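Local coordinates for alpha-l-arabinofuranosidase domain protein (Thermotoga maritima, PDB 4ATW) that hydrolyses alpha-L-arabinofuranosidic linkages, probably releasing terminal arabinofuranose units from arabinose-containing plant polysaccharides and oligosaccharides, at residues 420-425 against 465-470; 429-434 against 460-465; 76-81 against 104-109. All coordinates share one frame; numbering follows the deposited sequence.

Contact 1 (420-425 against 465-470); sequences VPIRVE and TEFEHT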
loop_
_atom_site.group_PDB
_atom_site.type_symbol
_atom_site.label_atom_id
_atom_site.label_comp_id
_atom_site.label_asym_id
_atom_site.label_seq_id
_atom_site.Cartn_x
_atom_site.Cartn_y
_atom_site.Cartn_z
ATOM N N VAL A 420 -7.258 -18.539 23.243
ATOM C CA VAL A 420 -5.822 -18.799 23.258
ATOM C C VAL A 420 -4.957 -18.216 24.367
ATOM O O VAL A 420 -5.036 -17.026 24.700
ATOM C CB VAL A 420 -5.477 -18.062 21.888
ATOM C CG1 VAL A 420 -6.161 -16.722 21.810
ATOM C CG2 VAL A 420 -3.965 -17.900 21.727
ATOM N N PRO A 421 -4.093 -19.065 24.944
ATOM C CA PRO A 421 -3.159 -18.701 26.020
ATOM C C PRO A 421 -1.924 -18.057 25.427
ATOM O O PRO A 421 -1.074 -18.746 24.871
ATOM C CB PRO A 421 -2.799 -20.041 26.635
ATOM C CG PRO A 421 -2.808 -20.940 25.444
ATOM C CD PRO A 421 -4.059 -20.520 24.686
ATOM N N ILE A 422 -1.822 -16.742 25.528
ATOM C CA ILE A 422 -0.652 -16.067 24.982
ATOM C C ILE A 422 0.398 -16.100 26.106
ATOM O O ILE A 422 0.061 -16.363 27.252
ATOM C CB ILE A 422 -1.021 -14.595 24.538
ATOM C CG1 ILE A 422 -0.888 -13.627 25.702
ATOM C CG2 ILE A 422 -2.475 -14.510 24.111
ATOM C CD1 ILE A 422 0.564 -13.180 25.991
ATOM N N ARG A 423 1.666 -15.877 25.793
ATOM C CA ARG A 423 2.688 -15.859 26.839
ATOM C C ARG A 423 3.849 -14.985 26.388
ATOM O O ARG A 423 4.316 -15.095 25.251
ATOM C CB ARG A 423 3.166 -17.275 27.141
ATOM C CG ARG A 423 4.537 -17.632 26.597
ATOM C CD ARG A 423 5.652 -17.499 27.640
ATOM N NE ARG A 423 5.453 -18.363 28.809
ATOM C CZ ARG A 423 6.374 -18.604 29.747
ATOM N NH1 ARG A 423 7.577 -18.059 29.671
ATOM N NH2 ARG A 423 6.088 -19.385 30.777
ATOM N N VAL A 424 4.315 -14.118 27.275
ATOM C CA VAL A 424 5.398 -13.213 26.932
ATOM C C VAL A 424 6.597 -13.397 27.870
ATOM O O VAL A 424 6.572 -12.892 28.987
ATOM C CB VAL A 424 4.892 -11.781 27.044
ATOM C CG1 VAL A 424 5.818 -10.857 26.334
ATOM C CG2 VAL A 424 3.478 -11.684 26.500
ATOM N N GLU A 425 7.643 -14.094 27.426
ATOM C CA GLU A 425 8.835 -14.345 28.251
ATOM C C GLU A 425 9.293 -13.181 29.138
ATOM O O GLU A 425 9.741 -12.133 28.646
ATOM C CB GLU A 425 10.007 -14.774 27.372
ATOM C CG GLU A 425 9.707 -16.001 26.541
ATOM C CD GLU A 425 9.497 -17.244 27.388
ATOM O OE1 GLU A 425 9.826 -17.199 28.590
ATOM O OE2 GLU A 425 9.012 -18.270 26.855
ATOM N N THR A 465 3.298 -12.736 32.507
ATOM C CA THR A 465 4.201 -13.578 31.713
ATOM C C THR A 465 3.454 -14.693 30.990
ATOM O O THR A 465 3.885 -15.221 29.966
ATOM C CB THR A 465 5.259 -14.191 32.624
ATOM O OG1 THR A 465 6.059 -13.120 33.161
ATOM C CG2 THR A 465 6.120 -15.241 31.871
ATOM N N GLU A 466 2.316 -15.044 31.547
ATOM C CA GLU A 466 1.486 -16.057 30.957
ATOM C C GLU A 466 0.042 -15.631 31.231
ATOM O O GLU A 466 -0.301 -15.244 32.349
ATOM C CB GLU A 466 1.795 -17.398 31.605
ATOM C CG GLU A 466 1.007 -18.548 31.033
ATOM C CD GLU A 466 1.593 -19.074 29.750
ATOM O OE1 GLU A 466 2.787 -19.456 29.765
ATOM O OE2 GLU A 466 0.855 -19.112 28.736
ATOM N N PHE A 467 -0.791 -15.637 30.200
ATOM C CA PHE A 467 -2.181 -15.290 30.404
ATOM C C PHE A 467 -3.077 -15.720 29.260
ATOM O O PHE A 467 -2.698 -16.542 28.423
ATOM C CB PHE A 467 -2.354 -13.787 30.712
ATOM C CG PHE A 467 -2.144 -12.875 29.542
ATOM C CD1 PHE A 467 -3.214 -12.497 28.733
ATOM C CD2 PHE A 467 -0.891 -12.327 29.284
ATOM C CE1 PHE A 467 -3.039 -11.570 27.672
ATOM C CE2 PHE A 467 -0.707 -11.400 28.235
ATOM C CZ PHE A 467 -1.790 -11.026 27.431
ATOM N N GLU A 468 -4.287 -15.183 29.259
ATOM C CA GLU A 468 -5.277 -15.492 28.228
ATOM C C GLU A 468 -6.100 -14.247 27.908
ATOM O O GLU A 468 -6.202 -13.306 28.716
ATOM C CB GLU A 468 -6.257 -16.598 28.683
ATOM C CG GLU A 468 -5.679 -17.988 28.952
ATOM C CD GLU A 468 -6.772 -19.047 29.141
ATOM O OE1 GLU A 468 -7.763 -18.772 29.852
ATOM O OE2 GLU A 468 -6.637 -20.158 28.581
ATOM N N HIS A 469 -6.679 -14.263 26.716
ATOM C CA HIS A 469 -7.524 -13.187 26.234
ATOM C C HIS A 469 -8.289 -13.808 25.073
ATOM O O HIS A 469 -7.702 -14.477 24.219
ATOM C CB HIS A 469 -6.700 -12.016 25.741
ATOM C CG HIS A 469 -7.528 -10.919 25.170
ATOM N ND1 HIS A 469 -8.168 -9.994 25.960
ATOM C CD2 HIS A 469 -7.846 -10.606 23.888
ATOM C CE1 HIS A 469 -8.841 -9.152 25.192
ATOM N NE2 HIS A 469 -8.663 -9.502 23.929
ATOM N N THR A 470 -9.598 -13.623 25.054
ATOM C CA THR A 470 -10.373 -14.208 23.989
ATOM C C THR A 470 -10.507 -13.212 22.843
ATOM O O THR A 470 -10.697 -12.021 23.068
ATOM C CB THR A 470 -11.742 -14.634 24.520
ATOM O OG1 THR A 470 -12.269 -13.598 25.353
ATOM C CG2 THR A 470 -11.614 -15.901 25.350
#
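Strands 421-424 and 466-468 run antiparallel, their directions 149° apart and their axes 4.7 Å apart at closest approach. The backbone bond from Phe467 N to Ile422 O, 3.2 Å long, is almost straight, whereas the one from Val424 N to Thr465 O is distinctly bent. Between these two bonds lies the non-hydrogen-bonded pair Arg423 and Glu466, whose side chains rise on the same side of the sheet and cross obliquely. The Arg423 chain, bent at chi2 and chi3, brings NE to within 3.0 Å of Glu466 OE1 in a salt bridge. That oxygen lies close to the guanidinium plane but is itself approached from above the carboxylate, the two flat groups being turned 59° against each other; NH2 adds only a weak bond to the same atom. Arg423 NH1 is engaged by Glu425 OE1 at 2.6 Å, and Glu466 OE2 by Arg4, so two arginines and two glutamates form a network in which each charge is probably well compensated. Thr465 CG2 lies over one face of the guanidinium, while its OG1 turns to Gly428 N. On the reverse side of the sheet Ile422 meets Phe467. Both side chains take the crowded position between backbone N and carbonyl carbon, which sets Ile422 CG1 over the face of the Phe467 ring, 3.4 Å from its centroid, as a CH-pi contact. This antiparallel pair, ionic on one face and apolar on the other, belongs to the mixed sheet of the C-terminal domain, where strand 421-424 also pairs in parallel with strand 4-8.

Contact 2 (429-434 against 460-465); sequences QKKATV and TITVDT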
loop_
_atom_site.group_PDB
_atom_site.type_symbol
_atom_site.label_atom_id
_atom_site.label_comp_id
_atom_site.label_asym_id
_atom_site.label_seq_id
_atom_site.Cartn_x
_atom_site.Cartn_y
_atom_site.Cartn_z
ATOM N N GLN A 429 3.400 -8.643 35.855
ATOM C CA GLN A 429 2.039 -8.126 35.854
ATOM C C GLN A 429 1.900 -6.639 35.561
ATOM O O GLN A 429 2.210 -5.795 36.406
ATOM C CB GLN A 429 1.348 -8.427 37.182
ATOM C CG GLN A 429 1.014 -9.875 37.397
ATOM C CD GLN A 429 0.009 -10.066 38.519
ATOM O OE1 GLN A 429 -0.300 -11.203 38.896
ATOM N NE2 GLN A 429 -0.514 -8.949 39.058
ATOM N N LYS A 430 1.415 -6.331 34.361
ATOM C CA LYS A 430 1.188 -4.948 33.949
ATOM C C LYS A 430 -0.298 -4.775 33.618
ATOM O O LYS A 430 -1.067 -5.741 33.616
ATOM C CB LYS A 430 2.035 -4.587 32.723
ATOM C CG LYS A 430 3.075 -5.632 32.362
ATOM C CD LYS A 430 4.319 -5.561 33.225
ATOM C CE LYS A 430 5.276 -4.522 32.700
ATOM N NZ LYS A 430 6.620 -4.737 33.288
ATOM N N LYS A 431 -0.697 -3.542 33.340
ATOM C CA LYS A 431 -2.085 -3.265 33.025
ATOM C C LYS A 431 -2.194 -2.803 31.581
ATOM O O LYS A 431 -2.484 -1.636 31.311
ATOM C CB LYS A 431 -2.627 -2.182 33.958
ATOM C CG LYS A 431 -4.125 -2.271 34.221
ATOM C CD LYS A 431 -4.449 -3.434 35.156
ATOM C CE LYS A 431 -3.855 -3.228 36.550
ATOM N NZ LYS A 431 -3.868 -4.469 37.372
ATOM N N ALA A 432 -1.955 -3.724 30.654
ATOM C CA ALA A 432 -2.030 -3.419 29.228
ATOM C C ALA A 432 -3.455 -3.100 28.730
ATOM O O ALA A 432 -4.451 -3.464 29.362
ATOM C CB ALA A 432 -1.467 -4.586 28.443
ATOM N N THR A 433 -3.543 -2.422 27.586
ATOM C CA THR A 433 -4.827 -2.078 26.981
ATOM C C THR A 433 -4.914 -2.689 25.571
ATOM O O THR A 433 -3.952 -2.616 24.820
ATOM C CB THR A 433 -4.993 -0.540 26.945
ATOM O OG1 THR A 433 -5.829 -0.180 25.836
ATOM C CG2 THR A 433 -3.621 0.165 26.883
ATOM N N VAL A 434 -6.040 -3.312 25.216
ATOM C CA VAL A 434 -6.150 -3.926 23.885
ATOM C C VAL A 434 -7.114 -3.236 22.950
ATOM O O VAL A 434 -8.297 -3.043 23.284
ATOM C CB VAL A 434 -6.583 -5.438 23.922
ATOM C CG1 VAL A 434 -5.863 -6.161 25.020
ATOM C CG2 VAL A 434 -8.106 -5.588 24.057
ATOM N N THR A 460 -9.292 -2.268 28.873
ATOM C CA THR A 460 -8.118 -2.534 29.687
ATOM C C THR A 460 -8.017 -3.967 30.162
ATOM O O THR A 460 -9.012 -4.678 30.269
ATOM C CB THR A 460 -8.056 -1.589 30.880
ATOM O OG1 THR A 460 -8.201 -0.254 30.392
ATOM C CG2 THR A 460 -6.699 -1.695 31.597
ATOM N N ILE A 461 -6.785 -4.386 30.424
ATOM C CA ILE A 461 -6.516 -5.741 30.880
ATOM C C ILE A 461 -5.312 -5.828 31.797
ATOM O O ILE A 461 -4.432 -4.962 31.803
ATOM C CB ILE A 461 -6.264 -6.703 29.692
ATOM C CG1 ILE A 461 -7.572 -7.002 28.986
ATOM C CG2 ILE A 461 -5.651 -8.019 30.170
ATOM C CD1 ILE A 461 -7.417 -8.062 27.943
ATOM N N THR A 462 -5.304 -6.890 32.588
ATOM C CA THR A 462 -4.207 -7.162 33.486
ATOM C C THR A 462 -3.538 -8.309 32.754
ATOM O O THR A 462 -4.201 -9.300 32.431
ATOM C CB THR A 462 -4.713 -7.639 34.858
ATOM O OG1 THR A 462 -5.670 -8.692 34.659
ATOM C CG2 THR A 462 -5.356 -6.477 35.638
ATOM N N VAL A 463 -2.252 -8.156 32.452
ATOM C CA VAL A 463 -1.520 -9.196 31.746
ATOM C C VAL A 463 -0.305 -9.664 32.549
ATOM O O VAL A 463 0.223 -8.912 33.370
ATOM C CB VAL A 463 -1.048 -8.699 30.363
ATOM C CG1 VAL A 463 -2.242 -8.195 29.547
ATOM C CG2 VAL A 463 -0.008 -7.609 30.532
ATOM N N ASP A 464 0.132 -10.901 32.317
ATOM C CA ASP A 464 1.286 -11.466 33.029
ATOM C C ASP A 464 2.113 -12.313 32.061
ATOM O O ASP A 464 1.678 -12.576 30.939
ATOM C CB ASP A 464 0.815 -12.354 34.198
ATOM C CG ASP A 464 1.869 -12.502 35.313
ATOM O OD1 ASP A 464 3.090 -12.468 35.022
ATOM O OD2 ASP A 464 1.461 -12.670 36.485
ATOM N N THR A 465 3.298 -12.736 32.507
ATOM C CA THR A 465 4.201 -13.578 31.713
ATOM C C THR A 465 3.454 -14.693 30.990
ATOM O O THR A 465 3.885 -15.221 29.966
ATOM C CB THR A 465 5.259 -14.191 32.624
ATOM O OG1 THR A 465 6.059 -13.120 33.161
ATOM C CG2 THR A 465 6.120 -15.241 31.871
#
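Ala432 rests its methyl against both branches of Val463, CB lying 3.9 Å from CG1 and about as far from CG2. Further along, on the same side of the paired chains, Val434 and Ile461 cross obliquely, with CG1 of the valine 3.8 Å from CD1 of the isoleucine. The backbones hold these apolar groups in place. Lys430 and Val463 form an antiparallel hydrogen-bonded pair: Lys430 N reaches Val463 O at 3.0 Å, in the carbonyl plane, and Val463 N returns to Lys430 O at 2.9 Å. Two residues on, Ile461 N donates to Ala432 O, nearly along the axis of the C=O, but the reverse approach of Ala432 N to Ile461 O has too poor an angle to count as a bond, so the ladder is irregular. The reverse side is lined by polar residues. Lys431, CG anti to its backbone N and the chain then bent twice, lies alongside Thr462 and points the same way, its CD, CE and NZ all lying along the Thr462 CG2 methyl; nearer the backbone, Lys431 CG is 3.7 Å from Thr460 CG2, the two side chains crossing at about a right angle. At the far end the Gln429 CG methylene meets Asp464 OD2; Gln429 OE1 and that oxygen are both acceptors and share no hydrogen bond, while Asp464 OD1 uses its anti lone pair for Thr465 N. Within the fold, the chain at 429-434 runs into strand 433-438, which pairs with strands 455-457 and 475-481; Ala432 and Val463 both pack on Val481 of the latter, Val434 packs on Ile479, and His469 flanks Val434 and Ile461.

Contact 3 (76-81 against 104-109); sequences YHWEDG and FGTDEF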
loop_
_atom_site.group_PDB
_atom_site.type_symbol
_atom_site.label_atom_id
_atom_site.label_comp_id
_atom_site.label_asym_id
_atom_site.label_seq_id
_atom_site.Cartn_x
_atom_site.Cartn_y
_atom_site.Cartn_z
ATOM N N TYR A 76 0.230 9.995 -19.655
ATOM C CA TYR A 76 0.330 11.262 -18.932
ATOM C C TYR A 76 1.638 11.974 -19.175
ATOM O O TYR A 76 2.679 11.391 -18.995
ATOM C CB TYR A 76 0.173 11.018 -17.421
ATOM C CG TYR A 76 0.326 12.250 -16.555
ATOM C CD1 TYR A 76 -0.634 13.276 -16.545
ATOM C CD2 TYR A 76 1.429 12.395 -15.739
ATOM C CE1 TYR A 76 -0.487 14.431 -15.729
ATOM C CE2 TYR A 76 1.597 13.533 -14.922
ATOM C CZ TYR A 76 0.640 14.557 -14.920
ATOM O OH TYR A 76 0.884 15.715 -14.153
ATOM N N HIS A 77 1.595 13.228 -19.602
ATOM C CA HIS A 77 2.836 13.963 -19.780
ATOM C C HIS A 77 2.909 14.978 -18.652
ATOM O O HIS A 77 2.189 15.975 -18.648
ATOM C CB HIS A 77 2.879 14.645 -21.131
ATOM C CG HIS A 77 3.006 13.691 -22.269
ATOM N ND1 HIS A 77 1.917 13.081 -22.846
ATOM C CD2 HIS A 77 4.093 13.201 -22.907
ATOM C CE1 HIS A 77 2.326 12.254 -23.789
ATOM N NE2 HIS A 77 3.644 12.307 -23.845
ATOM N N TRP A 78 3.793 14.716 -17.700
ATOM C CA TRP A 78 3.900 15.562 -16.531
ATOM C C TRP A 78 3.931 17.086 -16.728
ATOM O O TRP A 78 3.470 17.836 -15.855
ATOM C CB TRP A 78 5.098 15.122 -15.700
ATOM C CG TRP A 78 6.389 15.554 -16.266
ATOM C CD1 TRP A 78 7.099 14.923 -17.211
ATOM C CD2 TRP A 78 7.121 16.737 -15.922
ATOM N NE1 TRP A 78 8.231 15.620 -17.483
ATOM C CE2 TRP A 78 8.269 16.746 -16.708
ATOM C CE3 TRP A 78 6.904 17.797 -15.023
ATOM C CZ2 TRP A 78 9.210 17.764 -16.638
ATOM C CZ3 TRP A 78 7.836 18.812 -14.951
ATOM C CH2 TRP A 78 8.972 18.787 -15.754
ATOM N N GLU A 79 4.455 17.551 -17.857
ATOM C CA GLU A 79 4.526 18.977 -18.094
ATOM C C GLU A 79 3.181 19.663 -18.257
ATOM O O GLU A 79 3.111 20.872 -18.257
ATOM C CB GLU A 79 5.402 19.266 -19.286
ATOM C CG GLU A 79 6.713 18.594 -19.158
ATOM C CD GLU A 79 7.752 19.178 -20.086
ATOM O OE1 GLU A 79 7.904 20.432 -20.082
ATOM O OE2 GLU A 79 8.419 18.382 -20.810
ATOM N N ASP A 80 2.103 18.914 -18.397
ATOM C CA ASP A 80 0.802 19.552 -18.506
ATOM C C ASP A 80 0.236 19.793 -17.095
ATOM O O ASP A 80 -0.936 20.190 -16.932
ATOM C CB ASP A 80 -0.193 18.644 -19.242
ATOM C CG ASP A 80 0.291 18.189 -20.579
ATOM O OD1 ASP A 80 1.115 18.899 -21.189
ATOM O OD2 ASP A 80 -0.182 17.137 -21.043
ATOM N N GLY A 81 1.052 19.501 -16.084
ATOM C CA GLY A 81 0.597 19.615 -14.712
ATOM C C GLY A 81 1.372 20.644 -13.945
ATOM O O GLY A 81 1.279 20.757 -12.717
ATOM N N PHE A 104 -4.455 19.430 -11.107
ATOM C CA PHE A 104 -3.777 18.735 -10.020
ATOM C C PHE A 104 -2.541 18.121 -10.655
ATOM O O PHE A 104 -2.598 17.035 -11.260
ATOM C CB PHE A 104 -4.671 17.659 -9.371
ATOM C CG PHE A 104 -4.114 17.103 -8.104
ATOM C CD1 PHE A 104 -4.100 17.873 -6.960
ATOM C CD2 PHE A 104 -3.517 15.844 -8.074
ATOM C CE1 PHE A 104 -3.484 17.410 -5.784
ATOM C CE2 PHE A 104 -2.898 15.363 -6.912
ATOM C CZ PHE A 104 -2.878 16.147 -5.766
ATOM N N GLY A 105 -1.426 18.846 -10.537
ATOM C CA GLY A 105 -0.168 18.384 -11.109
ATOM C C GLY A 105 0.971 18.092 -10.125
ATOM O O GLY A 105 0.801 18.078 -8.902
ATOM N N THR A 106 2.153 17.861 -10.671
ATOM C CA THR A 106 3.303 17.560 -9.858
ATOM C C THR A 106 3.440 18.484 -8.670
ATOM O O THR A 106 3.651 18.005 -7.571
ATOM C CB THR A 106 4.552 17.643 -10.699
ATOM O OG1 THR A 106 4.302 16.974 -11.958
ATOM C CG2 THR A 106 5.773 17.075 -9.925
ATOM N N ASP A 107 3.333 19.799 -8.872
ATOM C CA ASP A 107 3.478 20.746 -7.752
ATOM C C ASP A 107 2.455 20.468 -6.640
ATOM O O ASP A 107 2.798 20.403 -5.460
ATOM C CB ASP A 107 3.310 22.202 -8.228
ATOM C CG ASP A 107 4.547 22.759 -8.937
ATOM O OD1 ASP A 107 5.655 22.207 -8.726
ATOM O OD2 ASP A 107 4.388 23.755 -9.700
ATOM N N GLU A 108 1.197 20.313 -7.033
ATOM C CA GLU A 108 0.105 20.051 -6.118
ATOM C C GLU A 108 0.268 18.723 -5.357
ATOM O O GLU A 108 -0.044 18.623 -4.160
ATOM C CB GLU A 108 -1.183 20.054 -6.903
ATOM C CG GLU A 108 -1.596 21.439 -7.397
ATOM C CD GLU A 108 -0.787 22.003 -8.583
ATOM O OE1 GLU A 108 -0.031 21.265 -9.239
ATOM O OE2 GLU A 108 -0.928 23.211 -8.880
ATOM N N PHE A 109 0.754 17.697 -6.046
ATOM C CA PHE A 109 0.965 16.399 -5.416
ATOM C C PHE A 109 2.025 16.536 -4.331
ATOM O O PHE A 109 1.788 16.174 -3.184
ATOM C CB PHE A 109 1.398 15.344 -6.460
ATOM C CG PHE A 109 1.868 14.040 -5.860
ATOM C CD1 PHE A 109 0.978 13.194 -5.223
ATOM C CD2 PHE A 109 3.224 13.698 -5.869
ATOM C CE1 PHE A 109 1.412 12.033 -4.591
ATOM C CE2 PHE A 109 3.680 12.529 -5.240
ATOM C CZ PHE A 109 2.766 11.696 -4.596
#
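Thr106, Gly81 and Gly105 carry this small, buried junction between a loop and the start of a helix. Gly105 is the N-cap of the helix, and its CA approaches Gly81 O to 3.2 Å in a nearly straight CA-H...O contact. Neither glycine leaves room for a side chain: a beta carbon on Gly105 would fall 1.7 Å from Gly81 O, and one on Gly81 would collide with Tyr76 OH. Gly81 itself is set by the 3-10 turn, its N bonded to Trp78 O at 2.9 Å. Thr106, in the first turn of the helix, holds OG1 anti to its carbonyl carbon; that oxygen lies near the plane of the Trp78 indole, 4.1 Å from CE3 at the ring edge, and has its hydrogen-bonding partner elsewhere. The indole is fixed from other directions, with Glu79 CG over one face and NE1 bonded to Glu133 O. At the helix start Glu108, bent at chi2, folds back so that OE1 accepts from Gly105 N at 3.1 Å, the half of a capping box that a glycine N-cap allows; OE2 pairs with Arg88, outside both segments. An alanine in place of Glu108 would lose the bond to Gly105 N and the ionic pairing with Arg88, and would probably leave the first helical turn less firmly held. The contact thus joins the long connection after strand 64-67 to helix 106-116, which leads to the adjacent parallel strand 119-123. Trp67 of strand 64-67 touches Tyr76 and Thr106, while helix 131-141 lies alongside, its Trp137 stacked on Trp78 and its Cys141 against Thr106.

How the contacts relate
Contact 3 comes first along the chain and closes before the other two begin. It lies beside the eight-stranded parallel sheet, the (beta/alpha)8 barrel expected of such a glycosidase, where it joins two parts of the connection from strand 64-67 through helix 106-116 to strand 119-123. Contacts 1 and 2 lie on the opposite side of the chain's centre, in the beta-rich C-terminal domain, their centres about 52 Å and 50 Å respectively from that of contact 3. They are near neighbours, centres about 10 Å apart: contact 2 is nested in the loop closed by contact 1, and Thr465 belongs to both. Together they fold one long excursion of the chain back onto the mixed sheet.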